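Local coordinates for sucrose 6(F)-phosphate phosphorylase (Thermoanaerobacterium thermosaccharolyticum DSM 571, PDB 6S9V), which belongs to the alpha-amylase family of carbohydrate-active enzymes, built on a closed eight-stranded parallel beta barrel, at residues D129-D134 and K166-F171. Residues are numbered along the deposited sequence; the frame is centred on the assembly and turned at random.
Sequences DKLWKD and KVWTTF
L131 and W132 meet the indole of W168 in two different ways. L131 uses one methyl. Its CD1 sits over a face of the W168 six-membered ring, 3.8 Å from the ring centroid, which makes a CH-pi contact. The methyl is displaced toward the rim, with CD1 3.4 Å from W168 CZ3. L131 has CG anti to its carbonyl carbon (chi1 -65°), which helps carry CD1 out over the ring. W132 comes to the edge of the same ring, near its plane. The two six-membered rings meet rim to rim, with centroids 6.0 Å apart and planes at 43°. Neither lies over the other, so this is not a stack. The closest atoms of the pair are W132 CZ3 and W168 CZ3, at 3.7 Å. W168 CZ3 is therefore touched by both residues. L131 CB also lies against a face of the W132 ring. No hydrogen bond crosses the contact. W132 NE1 is hydrogen-bonded to D141 OD2. I142 of helix 139-142 touches both tryptophans. This small apolar cluster joins the loop between helices 107-115 and 139-142 to the end of strand 164-168, which pairs antiparallel with strand 153-157. It lies in the excursion between barrel strands 92-97 and 207-210, about 28 Å from the chain centre (centre to centre).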
loop_
_atom_site.group_PDB
_atom_site.type_symbol
_atom_site.label_atom_id
_atom_site.label_comp_id
_atom_site.label_asym_id
_atom_site.label_seq_id
_atom_site.Cartn_x
_atom_site.Cartn_y
_atom_site.Cartn_z
ATOM N N ASP A 129 27.775 -14.787 -6.115
ATOM C CA ASP A 129 29.130 -14.316 -6.378
ATOM C C ASP A 129 29.209 -12.795 -6.457
ATOM O O ASP A 129 30.310 -12.240 -6.385
ATOM C CB ASP A 129 29.678 -14.935 -7.665
ATOM C CG ASP A 129 28.828 -14.625 -8.880
ATOM O OD1 ASP A 129 27.732 -14.046 -8.727
ATOM O OD2 ASP A 129 29.270 -14.958 -10.001
ATOM N N LYS A 130 28.078 -12.110 -6.631
ATOM C CA LYS A 130 28.059 -10.653 -6.592
ATOM C C LYS A 130 28.165 -10.100 -5.176
ATOM O O LYS A 130 28.439 -8.905 -5.015
ATOM C CB LYS A 130 26.787 -10.120 -7.261
ATOM C CG LYS A 130 26.717 -10.384 -8.764
ATOM C CD LYS A 130 25.408 -9.878 -9.360
ATOM C CE LYS A 130 25.419 -9.903 -10.883
ATOM N NZ LYS A 130 24.114 -9.438 -11.478
ATOM N N LEU A 131 27.969 -10.936 -4.154
ATOM C CA LEU A 131 28.054 -10.513 -2.760
ATOM C C LEU A 131 29.255 -11.091 -2.032
ATOM O O LEU A 131 29.763 -10.456 -1.107
ATOM C CB LEU A 131 26.777 -10.909 -2.015
ATOM C CG LEU A 131 25.521 -10.190 -2.520
ATOM C CD1 LEU A 131 24.265 -10.850 -1.963
ATOM C CD2 LEU A 131 25.562 -8.706 -2.170
ATOM N N TRP A 132 29.702 -12.286 -2.410
ATOM C CA TRP A 132 30.827 -12.961 -1.777
ATOM C C TRP A 132 31.742 -13.447 -2.891
ATOM O O TRP A 132 31.266 -13.921 -3.927
ATOM C CB TRP A 132 30.358 -14.119 -0.898
ATOM C CG TRP A 132 29.611 -13.662 0.321
ATOM C CD1 TRP A 132 30.128 -13.013 1.407
ATOM C CD2 TRP A 132 28.204 -13.792 0.561
ATOM N NE1 TRP A 132 29.131 -12.745 2.315
ATOM C CE2 TRP A 132 27.941 -13.212 1.819
ATOM C CE3 TRP A 132 27.145 -14.348 -0.161
ATOM C CZ2 TRP A 132 26.665 -13.175 2.369
ATOM C CZ3 TRP A 132 25.879 -14.308 0.383
ATOM C CH2 TRP A 132 25.648 -13.725 1.637
ATOM N N LYS A 133 33.056 -13.349 -2.666
ATOM C CA LYS A 133 34.018 -13.688 -3.710
ATOM C C LYS A 133 33.746 -15.056 -4.325
ATOM O O LYS A 133 33.789 -15.211 -5.551
ATOM C CB LYS A 133 35.448 -13.643 -3.162
ATOM C CG LYS A 133 36.489 -14.065 -4.199
ATOM C CD LYS A 133 37.912 -14.014 -3.671
ATOM C CE LYS A 133 38.916 -14.224 -4.802
ATOM N NZ LYS A 133 38.857 -15.583 -5.401
ATOM N N ASP A 134 33.472 -16.059 -3.495
ATOM C CA ASP A 134 33.291 -17.425 -3.967
ATOM C C ASP A 134 31.832 -17.860 -4.038
ATOM O O ASP A 134 31.564 -19.054 -4.200
ATOM C CB ASP A 134 34.072 -18.386 -3.065
ATOM C CG ASP A 134 33.781 -18.167 -1.591
ATOM O OD1 ASP A 134 32.939 -17.298 -1.272
ATOM O OD2 ASP A 134 34.396 -18.863 -0.757
ATOM N N LYS A 166 22.927 -20.651 -6.361
ATOM C CA LYS A 166 22.132 -19.862 -5.435
ATOM C C LYS A 166 21.953 -18.458 -5.984
ATOM O O LYS A 166 22.892 -17.870 -6.527
ATOM C CB LYS A 166 22.804 -19.801 -4.063
ATOM C CG LYS A 166 22.835 -21.129 -3.338
ATOM C CD LYS A 166 23.479 -20.991 -1.968
ATOM C CE LYS A 166 23.233 -22.227 -1.119
ATOM N NZ LYS A 166 24.160 -23.323 -1.467
ATOM N N VAL A 167 20.728 -17.943 -5.879
ATOM C CA VAL A 167 20.423 -16.565 -6.234
ATOM C C VAL A 167 19.623 -15.953 -5.093
ATOM O O VAL A 167 18.916 -16.647 -4.354
ATOM C CB VAL A 167 19.645 -16.432 -7.564
ATOM C CG1 VAL A 167 20.452 -17.016 -8.710
ATOM C CG2 VAL A 167 18.289 -17.095 -7.455
ATOM N N TRP A 168 19.736 -14.639 -4.956
ATOM C CA TRP A 168 19.069 -13.938 -3.871
ATOM C C TRP A 168 17.557 -13.962 -4.063
ATOM O O TRP A 168 17.045 -13.687 -5.156
ATOM C CB TRP A 168 19.587 -12.502 -3.798
ATOM C CG TRP A 168 19.588 -11.929 -2.422
ATOM C CD1 TRP A 168 18.676 -11.070 -1.878
ATOM C CD2 TRP A 168 20.538 -12.214 -1.391
ATOM N NE1 TRP A 168 19.016 -10.782 -0.575
ATOM C CE2 TRP A 168 20.154 -11.478 -0.253
ATOM C CE3 TRP A 168 21.681 -13.018 -1.324
ATOM C CZ2 TRP A 168 20.878 -11.514 0.939
ATOM C CZ3 TRP A 168 22.399 -13.054 -0.136
ATOM C CH2 TRP A 168 21.991 -12.307 0.978
ATOM N N THR A 169 16.842 -14.291 -2.984
ATOM C CA THR A 169 15.378 -14.292 -2.976
ATOM C C THR A 169 14.968 -13.764 -1.603
ATOM O O THR A 169 14.954 -14.518 -0.626
ATOM C CB THR A 169 14.798 -15.679 -3.250
ATOM O OG1 THR A 169 15.229 -16.612 -2.247
ATOM C CG2 THR A 169 15.253 -16.179 -4.619
ATOM N N THR A 170 14.667 -12.462 -1.535
ATOM C CA THR A 170 14.287 -11.840 -0.270
ATOM C C THR A 170 12.987 -12.420 0.268
ATOM O O THR A 170 12.846 -12.622 1.477
ATOM C CB THR A 170 14.147 -10.326 -0.456
ATOM O OG1 THR A 170 15.422 -9.754 -0.756
ATOM C CG2 THR A 170 13.577 -9.670 0.794
ATOM N N PHE A 171 12.021 -12.666 -0.613
ATOM C CA PHE A 171 10.695 -13.130 -0.244
ATOM C C PHE A 171 10.425 -14.503 -0.846
ATOM O O PHE A 171 11.059 -14.917 -1.818
ATOM C CB PHE A 171 9.612 -12.159 -0.731
ATOM C CG PHE A 171 9.784 -10.764 -0.235
ATOM C CD1 PHE A 171 9.388 -10.429 1.041
ATOM C CD2 PHE A 171 10.346 -9.784 -1.047
ATOM C CE1 PHE A 171 9.524 -9.139 1.505
ATOM C CE2 PHE A 171 10.499 -8.493 -0.582
ATOM C CZ PHE A 171 10.097 -8.173 0.700
#